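Local coordinates for protein acyl-CoA hydrolase (PDB 1Y7U) that probably hydrolyses long-chain fatty acyl-CoA thioesters, and binds coenzyme A and calcium, at residues F87-F99 with E144-R158. Numbering follows the deposited sequence.
With CA (calcium ion), chain D; COA (coenzyme A), chain F.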
ATOM      1  N   PHE A  87      16.897  10.455  17.086  1.00 25.29           N
ATOM      2  CA  PHE A  87      16.702  11.380  18.185  1.00 25.50           C
ATOM      3  C   PHE A  87      17.249  12.728  17.762  1.00 25.28           C
ATOM      4  O   PHE A  87      18.086  12.819  16.866  1.00 26.59           O
ATOM      5  CB  PHE A  87      17.399  10.898  19.461  1.00 24.33           C
ATOM      6  CG  PHE A  87      18.781  10.383  19.239  1.00 26.15           C
ATOM      7  CD1 PHE A  87      18.996   9.032  18.967  1.00 26.62           C
ATOM      8  CD2 PHE A  87      19.871  11.248  19.262  1.00 24.48           C
ATOM      9  CE1 PHE A  87      20.275   8.550  18.716  1.00 23.82           C
ATOM     10  CE2 PHE A  87      21.149  10.776  19.016  1.00 23.22           C
ATOM     11  CZ  PHE A  87      21.354   9.428  18.740  1.00 24.05           C
ATOM     12  N   VAL A  88      16.739  13.773  18.390  1.00 24.90           N
ATOM     13  CA  VAL A  88      17.173  15.127  18.107  1.00 27.08           C
ATOM     14  C   VAL A  88      18.498  15.327  18.838  1.00 29.15           C
ATOM     15  O   VAL A  88      18.622  14.913  19.986  1.00 31.18           O
ATOM     16  CB  VAL A  88      16.137  16.115  18.662  1.00 26.42           C
ATOM     17  CG1 VAL A  88      16.566  17.540  18.404  1.00 27.77           C
ATOM     18  CG2 VAL A  88      14.792  15.835  18.039  1.00 24.34           C
ATOM     19  N   ILE A  89      19.500  15.917  18.192  1.00 29.46           N
ATOM     20  CA  ILE A  89      20.757  16.158  18.895  1.00 33.46           C
ATOM     21  C   ILE A  89      21.147  17.610  18.876  1.00 37.92           C
ATOM     22  O   ILE A  89      21.781  18.087  19.807  1.00 43.35           O
ATOM     23  CB  ILE A  89      21.964  15.425  18.317  1.00 31.74           C
ATOM     24  CG1 ILE A  89      21.634  14.932  16.922  1.00 31.77           C
ATOM     25  CG2 ILE A  89      22.459  14.368  19.298  1.00 27.02           C
ATOM     26  CD1 ILE A  89      22.827  14.887  16.050  1.00 33.68           C
ATOM     27  N   TRP A  90      20.795  18.317  17.813  1.00 37.70           N
ATOM     28  CA  TRP A  90      21.141  19.721  17.717  1.00 37.78           C
ATOM     29  C   TRP A  90      19.878  20.524  17.502  1.00 38.22           C
ATOM     30  O   TRP A  90      18.980  20.081  16.801  1.00 39.80           O
ATOM     31  CB  TRP A  90      22.097  19.934  16.546  1.00 36.33           C
ATOM     32  CG  TRP A  90      22.483  21.371  16.302  1.00 36.02           C
ATOM     33  CD1 TRP A  90      23.611  22.007  16.744  1.00 34.71           C
ATOM     34  CD2 TRP A  90      21.742  22.343  15.557  1.00 34.41           C
ATOM     35  NE1 TRP A  90      23.616  23.311  16.313  1.00 33.67           N
ATOM     36  CE2 TRP A  90      22.480  23.543  15.584  1.00 33.36           C
ATOM     37  CE3 TRP A  90      20.525  22.314  14.870  1.00 33.86           C
ATOM     38  CZ2 TRP A  90      22.043  24.705  14.951  1.00 35.09           C
ATOM     39  CZ3 TRP A  90      20.089  23.472  14.239  1.00 35.30           C
ATOM     40  CH2 TRP A  90      20.847  24.652  14.286  1.00 35.91           C
ATOM     41  N   THR A  91      19.798  21.699  18.113  1.00 40.15           N
ATOM     42  CA  THR A  91      18.630  22.548  17.920  1.00 41.14           C
ATOM     43  C   THR A  91      19.012  23.976  17.658  1.00 42.56           C
ATOM     44  O   THR A  91      19.995  24.479  18.193  1.00 44.26           O
ATOM     45  CB  THR A  91      17.668  22.560  19.130  1.00 39.07           C
ATOM     46  OG1 THR A  91      18.409  22.681  20.354  1.00 39.02           O
ATOM     47  CG2 THR A  91      16.811  21.318  19.127  1.00 36.97           C
ATOM     48  N   GLY A  92      18.223  24.616  16.807  1.00 44.64           N
ATOM     49  CA  GLY A  92      18.429  26.011  16.489  1.00 43.88           C
ATOM     50  C   GLY A  92      17.387  26.684  17.346  1.00 43.40           C
ATOM     51  O   GLY A  92      17.103  26.219  18.443  1.00 45.39           O
ATOM     52  N   ARG A  93      16.798  27.763  16.865  1.00 43.01           N
ATOM     53  CA  ARG A  93      15.780  28.431  17.649  1.00 43.99           C
ATOM     54  C   ARG A  93      14.443  27.830  17.263  1.00 44.56           C
ATOM     55  O   ARG A  93      13.576  27.553  18.098  1.00 44.87           O
ATOM     56  CB  ARG A  93      15.767  29.919  17.329  1.00 44.79           C
ATOM     57  CG  ARG A  93      14.608  30.641  17.947  1.00 48.22           C
ATOM     58  CD  ARG A  93      14.429  31.999  17.329  1.00 52.42           C
ATOM     59  NE  ARG A  93      13.124  32.544  17.680  1.00 56.96           N
ATOM     60  CZ  ARG A  93      12.140  32.743  16.810  1.00 57.60           C
ATOM     61  NH1 ARG A  93      12.315  32.449  15.525  1.00 56.79           N
ATOM     62  NH2 ARG A  93      10.978  33.223  17.230  1.00 59.90           N
ATOM     63  N   THR A  94      14.313  27.609  15.967  1.00 43.95           N
ATOM     64  CA  THR A  94      13.098  27.096  15.389  1.00 42.41           C
ATOM     65  C   THR A  94      13.245  25.719  14.745  1.00 41.98           C
ATOM     66  O   THR A  94      12.257  25.019  14.540  1.00 43.04           O
ATOM     67  CB  THR A  94      12.594  28.122  14.358  1.00 42.39           C
ATOM     68  OG1 THR A  94      11.357  28.679  14.815  1.00 43.15           O
ATOM     69  CG2 THR A  94      12.438  27.501  12.992  1.00 39.83           C
ATOM     70  N   SER A  95      14.475  25.328  14.433  1.00 40.38           N
ATOM     71  CA  SER A  95      14.720  24.042  13.790  1.00 37.75           C
ATOM     72  C   SER A  95      15.465  23.075  14.683  1.00 37.05           C
ATOM     73  O   SER A  95      15.984  23.450  15.726  1.00 36.50           O
ATOM     74  CB  SER A  95      15.529  24.247  12.518  1.00 37.56           C
ATOM     75  OG  SER A  95      16.800  24.784  12.831  1.00 37.95           O
HETATM   76  N   MSE A  96      15.527  21.823  14.251  1.00 36.73           N
HETATM   77  CA  MSE A  96      16.218  20.795  15.009  1.00 38.00           C
HETATM   78  C   MSE A  96      16.809  19.756  14.068  1.00 36.01           C
HETATM   79  O   MSE A  96      16.241  19.468  13.017  1.00 37.17           O
HETATM   80  CB  MSE A  96      15.240  20.151  15.985  1.00 39.75           C
HETATM   81  CG  MSE A  96      13.895  19.887  15.362  1.00 49.03           C
HETATM   82 SE   MSE A  96      12.449  19.938  16.633  1.00 55.57          SE
HETATM   83  CE  MSE A  96      13.047  18.501  17.730  1.00 49.55           C
ATOM     84  N   GLU A  97      17.971  19.222  14.424  1.00 33.84           N
ATOM     85  CA  GLU A  97      18.599  18.205  13.601  1.00 34.20           C
ATOM     86  C   GLU A  97      18.422  16.857  14.243  1.00 32.37           C
ATOM     87  O   GLU A  97      18.798  16.644  15.395  1.00 34.71           O
ATOM     88  CB  GLU A  97      20.075  18.480  13.397  1.00 36.89           C
ATOM     89  CG  GLU A  97      20.335  19.540  12.375  1.00 45.12           C
ATOM     90  CD  GLU A  97      21.716  19.423  11.807  1.00 52.26           C
ATOM     91  OE1 GLU A  97      21.926  18.546  10.948  1.00 57.10           O
ATOM     92  OE2 GLU A  97      22.601  20.194  12.229  1.00 58.25           O
ATOM     93  N   VAL A  98      17.839  15.943  13.483  1.00 28.78           N
ATOM     94  CA  VAL A  98      17.582  14.610  13.976  1.00 25.61           C
ATOM     95  C   VAL A  98      18.552  13.625  13.362  1.00 26.48           C
ATOM     96  O   VAL A  98      18.680  13.530  12.135  1.00 25.72           O
ATOM     97  CB  VAL A  98      16.144  14.184  13.647  1.00 21.90           C
ATOM     98  CG1 VAL A  98      15.848  12.837  14.281  1.00 23.01           C
ATOM     99  CG2 VAL A  98      15.164  15.245  14.136  1.00 17.77           C
ATOM    100  N   PHE A  99      19.254  12.908  14.227  1.00 24.73           N
ATOM    101  CA  PHE A  99      20.202  11.905  13.774  1.00 24.65           C
ATOM    102  C   PHE A  99      19.403  10.632  13.532  1.00 27.33           C
ATOM    103  O   PHE A  99      18.474  10.313  14.285  1.00 28.49           O
ATOM    104  CB  PHE A  99      21.263  11.642  14.841  1.00 21.29           C
ATOM    105  CG  PHE A  99      22.211  10.547  14.483  1.00 20.84           C
ATOM    106  CD1 PHE A  99      23.149  10.726  13.467  1.00 22.60           C
ATOM    107  CD2 PHE A  99      22.130   9.302  15.111  1.00 21.39           C
ATOM    108  CE1 PHE A  99      23.998   9.673  13.078  1.00 21.22           C
ATOM    109  CE2 PHE A  99      22.972   8.243  14.731  1.00 19.89           C
ATOM    110  CZ  PHE A  99      23.905   8.431  13.711  1.00 20.62           C
ATOM    111  N   GLU A 144      26.228  10.569  22.410  1.00 43.90           N
ATOM    112  CA  GLU A 144      25.334  11.655  22.045  1.00 42.16           C
ATOM    113  C   GLU A 144      26.097  12.975  21.950  1.00 41.82           C
ATOM    114  O   GLU A 144      25.778  13.826  21.120  1.00 41.86           O
ATOM    115  CB  GLU A 144      24.204  11.773  23.067  1.00 43.38           C
ATOM    116  CG  GLU A 144      23.480  10.460  23.335  1.00 46.01           C
ATOM    117  CD  GLU A 144      22.216  10.637  24.169  1.00 48.12           C
ATOM    118  OE1 GLU A 144      22.259  11.403  25.157  1.00 49.20           O
ATOM    119  OE2 GLU A 144      21.185  10.005  23.846  1.00 49.18           O
ATOM    120  N   LYS A 145      27.110  13.144  22.795  1.00 41.02           N
ATOM    121  CA  LYS A 145      27.902  14.367  22.775  1.00 40.79           C
ATOM    122  C   LYS A 145      28.732  14.436  21.494  1.00 40.02           C
ATOM    123  O   LYS A 145      28.885  15.506  20.901  1.00 38.43           O
ATOM    124  CB  LYS A 145      28.815  14.435  23.997  1.00 43.53           C
ATOM    125  CG  LYS A 145      28.087  14.651  25.312  1.00 45.17           C
ATOM    126  CD  LYS A 145      29.046  15.205  26.354  1.00 48.70           C
ATOM    127  CE  LYS A 145      28.364  15.481  27.682  1.00 49.79           C
ATOM    128  NZ  LYS A 145      27.919  14.222  28.339  1.00 52.00           N
ATOM    129  N   GLU A 146      29.268  13.295  21.073  1.00 40.28           N
ATOM    130  CA  GLU A 146      30.047  13.238  19.843  1.00 41.51           C
ATOM    131  C   GLU A 146      29.129  13.524  18.666  1.00 39.91           C
ATOM    132  O   GLU A 146      29.459  14.314  17.777  1.00 39.89           O
ATOM    133  CB  GLU A 146      30.661  11.860  19.644  1.00 46.40           C
ATOM    134  CG  GLU A 146      31.881  11.590  20.464  1.00 56.70           C
ATOM    135  CD  GLU A 146      32.653  10.415  19.919  1.00 65.15           C
ATOM    136  OE1 GLU A 146      32.094   9.296  19.890  1.00 68.23           O
ATOM    137  OE2 GLU A 146      33.816  10.611  19.505  1.00 68.38           O
ATOM    138  N   SER A 147      27.975  12.864  18.654  1.00 37.51           N
ATOM    139  CA  SER A 147      27.037  13.063  17.575  1.00 34.68           C
ATOM    140  C   SER A 147      26.597  14.530  17.558  1.00 33.70           C
ATOM    141  O   SER A 147      26.364  15.098  16.491  1.00 33.42           O
ATOM    142  CB  SER A 147      25.846  12.094  17.711  1.00 34.97           C
ATOM    143  OG  SER A 147      26.115  10.821  17.110  1.00 28.73           O
ATOM    144  N   HIS A 148      26.522  15.163  18.726  1.00 32.14           N
ATOM    145  CA  HIS A 148      26.120  16.569  18.767  1.00 31.31           C
ATOM    146  C   HIS A 148      27.201  17.480  18.186  1.00 31.08           C
ATOM    147  O   HIS A 148      26.895  18.506  17.566  1.00 25.70           O
ATOM    148  CB  HIS A 148      25.787  17.012  20.193  1.00 31.64           C
ATOM    149  CG  HIS A 148      25.440  18.464  20.297  1.00 31.66           C
ATOM    150  ND1 HIS A 148      26.342  19.420  20.713  1.00 32.80           N
ATOM    151  CD2 HIS A 148      24.310  19.135  19.974  1.00 33.11           C
ATOM    152  CE1 HIS A 148      25.783  20.614  20.641  1.00 33.80           C
ATOM    153  NE2 HIS A 148      24.548  20.469  20.194  1.00 33.63           N
ATOM    154  N   ARG A 149      28.462  17.100  18.385  1.00 32.07           N
ATOM    155  CA  ARG A 149      29.591  17.868  17.864  1.00 32.33           C
ATOM    156  C   ARG A 149      29.510  17.823  16.343  1.00 31.39           C
ATOM    157  O   ARG A 149      29.607  18.846  15.662  1.00 34.75           O
ATOM    158  CB  ARG A 149      30.905  17.242  18.325  1.00 34.05           C
ATOM    159  CG  ARG A 149      31.960  18.220  18.819  1.00 39.98           C
ATOM    160  CD  ARG A 149      32.643  19.005  17.706  1.00 42.62           C
ATOM    161  NE  ARG A 149      32.247  20.413  17.701  1.00 47.55           N
ATOM    162  CZ  ARG A 149      32.844  21.366  16.984  1.00 49.33           C
ATOM    163  NH1 ARG A 149      33.878  21.077  16.207  1.00 51.14           N
ATOM    164  NH2 ARG A 149      32.396  22.616  17.032  1.00 50.22           N
ATOM    165  N   ILE A 150      29.329  16.620  15.816  1.00 28.20           N
ATOM    166  CA  ILE A 150      29.227  16.432  14.380  1.00 28.36           C
ATOM    167  C   ILE A 150      28.031  17.194  13.843  1.00 29.47           C
ATOM    168  O   ILE A 150      28.113  17.836  12.794  1.00 30.35           O
ATOM    169  CB  ILE A 150      29.083  14.940  14.024  1.00 29.09           C
ATOM    170  CG1 ILE A 150      30.364  14.203  14.423  1.00 28.85           C
ATOM    171  CG2 ILE A 150      28.787  14.780  12.537  1.00 26.87           C
ATOM    172  CD1 ILE A 150      30.376  12.729  14.102  1.00 28.26           C
ATOM    173  N   ALA A 151      26.916  17.131  14.561  1.00 31.23           N
ATOM    174  CA  ALA A 151      25.714  17.834  14.136  1.00 32.46           C
ATOM    175  C   ALA A 151      25.986  19.332  14.077  1.00 33.85           C
ATOM    176  O   ALA A 151      25.476  20.026  13.204  1.00 34.80           O
ATOM    177  CB  ALA A 151      24.580  17.546  15.091  1.00 30.68           C
ATOM    178  N   VAL A 152      26.792  19.825  15.012  1.00 34.60           N
ATOM    179  CA  VAL A 152      27.144  21.243  15.059  1.00 35.87           C
ATOM    180  C   VAL A 152      27.845  21.664  13.767  1.00 37.54           C
ATOM    181  O   VAL A 152      27.547  22.723  13.201  1.00 35.13           O
ATOM    182  CB  VAL A 152      28.080  21.550  16.267  1.00 35.95           C
ATOM    183  CG1 VAL A 152      28.634  22.952  16.161  1.00 33.16           C
ATOM    184  CG2 VAL A 152      27.312  21.401  17.577  1.00 35.70           C
ATOM    185  N   LEU A 153      28.770  20.826  13.304  1.00 39.71           N
ATOM    186  CA  LEU A 153      29.514  21.107  12.081  1.00 42.47           C
ATOM    187  C   LEU A 153      28.665  20.993  10.831  1.00 45.06           C
ATOM    188  O   LEU A 153      28.861  21.738   9.877  1.00 46.13           O
ATOM    189  CB  LEU A 153      30.722  20.179  11.966  1.00 37.97           C
ATOM    190  CG  LEU A 153      31.758  20.440  13.060  1.00 36.97           C
ATOM    191  CD1 LEU A 153      32.800  19.353  13.099  1.00 35.49           C
ATOM    192  CD2 LEU A 153      32.386  21.785  12.800  1.00 32.66           C
ATOM    193  N   ARG A 154      27.721  20.060  10.849  0.50 46.70           N
ATOM    194  CA  ARG A 154      26.824  19.839   9.722  0.50 49.59           C
ATOM    195  C   ARG A 154      25.831  20.988   9.602  0.50 51.20           C
ATOM    196  O   ARG A 154      25.362  21.312   8.510  0.50 51.18           O
ATOM    197  CB  ARG A 154      26.054  18.529   9.918  0.50 49.00           C
ATOM    198  CG  ARG A 154      26.903  17.277   9.792  0.50 48.39           C
ATOM    199  CD  ARG A 154      27.040  16.852   8.342  0.50 46.40           C
ATOM    200  NE  ARG A 154      27.534  17.929   7.496  0.50 44.45           N
ATOM    201  CZ  ARG A 154      27.615  17.855   6.173  0.50 45.57           C
ATOM    202  NH1 ARG A 154      27.234  16.754   5.541  0.50 43.66           N
ATOM    203  NH2 ARG A 154      28.073  18.887   5.479  0.50 47.95           N
ATOM    204  N   ALA A 155      25.528  21.603  10.739  1.00 52.23           N
ATOM    205  CA  ALA A 155      24.563  22.693  10.802  1.00 54.17           C
ATOM    206  C   ALA A 155      25.183  23.987  10.286  1.00 55.14           C
ATOM    207  O   ALA A 155      24.477  24.973  10.068  1.00 56.03           O
ATOM    208  CB  ALA A 155      24.072  22.878  12.232  1.00 55.11           C
ATOM    209  N   GLU A 156      26.502  23.981  10.100  1.00 55.70           N
ATOM    210  CA  GLU A 156      27.205  25.154   9.589  1.00 57.64           C
ATOM    211  C   GLU A 156      27.201  25.201   8.060  1.00 56.34           C
ATOM    212  O   GLU A 156      27.020  26.266   7.477  1.00 56.36           O
ATOM    213  CB  GLU A 156      28.644  25.198  10.100  1.00 61.69           C
ATOM    214  CG  GLU A 156      28.767  25.613  11.554  1.00 70.56           C
ATOM    215  CD  GLU A 156      30.209  25.717  12.006  1.00 75.03           C
ATOM    216  OE1 GLU A 156      30.997  26.409  11.324  1.00 77.42           O
ATOM    217  OE2 GLU A 156      30.554  25.112  13.047  1.00 77.35           O
ATOM    218  N   GLN A 157      27.386  24.042   7.437  0.50 55.99           N
ATOM    219  CA  GLN A 157      27.398  23.925   5.985  0.50 55.33           C
ATOM    220  C   GLN A 157      25.986  24.014   5.422  0.50 53.57           C
ATOM    221  O   GLN A 157      25.793  24.126   4.214  0.50 54.13           O
ATOM    222  CB  GLN A 157      27.971  22.578   5.576  0.50 56.72           C
ATOM    223  CG  GLN A 157      29.378  22.603   5.066  0.50 59.26           C
ATOM    224  CD  GLN A 157      29.589  21.503   4.050  0.50 61.50           C
ATOM    225  OE1 GLN A 157      29.029  21.546   2.954  0.50 60.32           O
ATOM    226  NE2 GLN A 157      30.380  20.498   4.414  0.50 62.06           N
ATOM    227  N   ARG A 158      25.008  23.954   6.315  1.00 52.42           N
ATOM    228  CA  ARG A 158      23.599  23.975   5.951  1.00 50.46           C
ATOM    229  C   ARG A 158      23.279  25.119   5.001  1.00 47.89           C
ATOM    230  O   ARG A 158      22.580  24.950   3.996  1.00 47.82           O
ATOM    231  CB  ARG A 158      22.760  24.120   7.225  1.00 53.39           C
ATOM    232  CG  ARG A 158      21.512  24.965   7.062  1.00 57.49           C
ATOM    233  CD  ARG A 158      20.978  25.409   8.404  1.00 59.79           C
ATOM    234  NE  ARG A 158      20.503  24.292   9.207  1.00 66.16           N
ATOM    235  CZ  ARG A 158      20.129  24.405  10.476  1.00 70.65           C
ATOM    236  NH1 ARG A 158      20.179  25.588  11.077  1.00 71.63           N
ATOM    237  NH2 ARG A 158      19.710  23.337  11.145  1.00 73.06           N
TER
HETATM  238 CA    CA D 205      19.751  11.847  26.455  1.00 79.83          CA
HETATM  239  N1A COA F 201      18.240  23.202   5.589  1.00 76.21           N
HETATM  240  C2A COA F 201      18.340  23.194   6.937  1.00 75.17           C
HETATM  241  N3A COA F 201      17.659  24.110   7.676  1.00 75.45           N
HETATM  242  C4A COA F 201      16.899  25.008   7.086  1.00 76.95           C
HETATM  243  C5A COA F 201      16.760  25.000   5.743  1.00 76.82           C
HETATM  244  C6A COA F 201      17.434  24.086   4.960  1.00 76.62           C
HETATM  245  N6A COA F 201      17.106  23.829   3.696  1.00 73.05           N
HETATM  246  N7A COA F 201      15.955  25.984   5.447  1.00 76.94           N
HETATM  247  C8A COA F 201      15.562  26.578   6.546  1.00 76.64           C
HETATM  248  N9A COA F 201      16.154  26.007   7.577  1.00 77.88           N
HETATM  249  C1B COA F 201      15.881  26.358   8.975  1.00 78.85           C
HETATM  250  C2B COA F 201      16.925  27.213   9.645  1.00 77.79           C
HETATM  251  O2B COA F 201      17.774  26.346  10.343  1.00 78.12           O
HETATM  252  C3B COA F 201      16.175  28.101  10.612  1.00 75.97           C
HETATM  253  O3B COA F 201      16.540  27.593  11.830  1.00 68.81           O
HETATM  254  P3B COA F 201      16.655  28.253  13.193  1.00 60.11           P
HETATM  255  O7A COA F 201      16.685  27.204  14.098  1.00 58.50           O
HETATM  256  O8A COA F 201      15.675  29.137  13.641  1.00 61.17           O
HETATM  257  O9A COA F 201      17.884  28.863  13.328  1.00 60.26           O
HETATM  258  C4B COA F 201      14.750  27.725  10.326  1.00 79.96           C
HETATM  259  O4B COA F 201      14.777  27.197   9.048  1.00 80.24           O
HETATM  260  C5B COA F 201      13.783  28.862  10.302  1.00 84.67           C
HETATM  261  O5B COA F 201      13.638  29.304   8.979  1.00 91.57           O
HETATM  262  P1A COA F 201      13.052  30.728   8.569  1.00 94.88           P
HETATM  263  O1A COA F 201      14.039  31.544   7.856  1.00 94.23           O
HETATM  264  O2A COA F 201      12.622  31.478   9.746  1.00 92.67           O
HETATM  265  O3A COA F 201      11.872  30.504   7.536  1.00 94.77           O
HETATM  266  P2A COA F 201      11.802  29.569   6.256  1.00 94.20           P
HETATM  267  O4A COA F 201      13.005  29.612   5.414  1.00 93.28           O
HETATM  268  O5A COA F 201      10.662  30.038   5.511  1.00 93.84           O
HETATM  269  O6A COA F 201      11.531  28.092   6.764  1.00 92.58           O
HETATM  270  CBP COA F 201      11.267  26.415   4.983  1.00 84.24           C
HETATM  271  CCP COA F 201      10.674  27.128   6.192  1.00 86.72           C
HETATM  272  CDP COA F 201      12.233  27.269   4.202  1.00 83.87           C
HETATM  273  CEP COA F 201      12.017  25.190   5.437  1.00 81.46           C
HETATM  274  CAP COA F 201      10.170  26.244   3.931  1.00 82.92           C
HETATM  275  OAP COA F 201      10.423  27.044   2.802  1.00 83.34           O
HETATM  276  C9P COA F 201       9.325  25.030   3.738  1.00 79.91           C
HETATM  277  O9P COA F 201       8.044  25.022   4.246  1.00 78.12           O
HETATM  278  N8P COA F 201       9.810  24.014   3.099  1.00 76.26           N
HETATM  279  C7P COA F 201       9.464  22.674   3.443  1.00 74.63           C
HETATM  280  C6P COA F 201       8.012  22.422   3.798  1.00 74.66           C
HETATM  281  C5P COA F 201       7.569  21.024   3.513  1.00 73.79           C
HETATM  282  O5P COA F 201       6.365  20.777   3.292  1.00 73.92           O
HETATM  283  N4P COA F 201       8.505  20.113   3.507  1.00 71.58           N
HETATM  284  C3P COA F 201       8.349  18.915   2.770  1.00 71.80           C
HETATM  285  C2P COA F 201       8.608  19.200   1.320  1.00 72.35           C
HETATM  286  S1P COA F 201       7.133  19.078   0.370  1.00 78.20           S
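I89 and A151 meet where helix 144-158 crosses the hairpin of strands 87-91 and 95-99, its axis passing 7.3 Å from that of strand 87-91 at -52°. CD1 of I89 packs on CB of A151, while its other branch, CG2, lies against the backbone O of E144. A classic beta bulge, in which I89 and W90 both face E97, brings two consecutive residues to the helix. The indole of W90 runs along the helix, CG anti to the backbone N (chi1 177°). CB of A155 sits over the middle of its six-membered ring in a CH-pi contact, 3.9 Å from the centroid, and CG2 of V152 meets the indole edge at CD1, 3.8 Å away. The chain has a hotdog fold, whose antiparallel sheet curves around helix 39-58; the N-terminal part of helix 142-170 packs on the other face. E97 extends its carboxylate towards A155 on the same indole face as this alanine; OE2 of E97 is 4.4 Å from NH2 of R158, near enough for the charges to be felt, though no N-H points at it. The guanidinium of R158 meets the far rim of the indole, CZ3 of W90 lying at its edge, near its plane, with the two planes 75° apart; the ribose O2B of coenzyme A lies over one guanidinium face. In the hairpin turn and at the start of strand 95-99, backbone N atoms of R93 (weakly), T94 and S95 donate to O7A of the 3'-phosphate. At the other end, OE1 of E144 binds the calcium ion and accepts backbone hydrogen bonds from D140 and T141, while OE2 forms a salt bridge with R19.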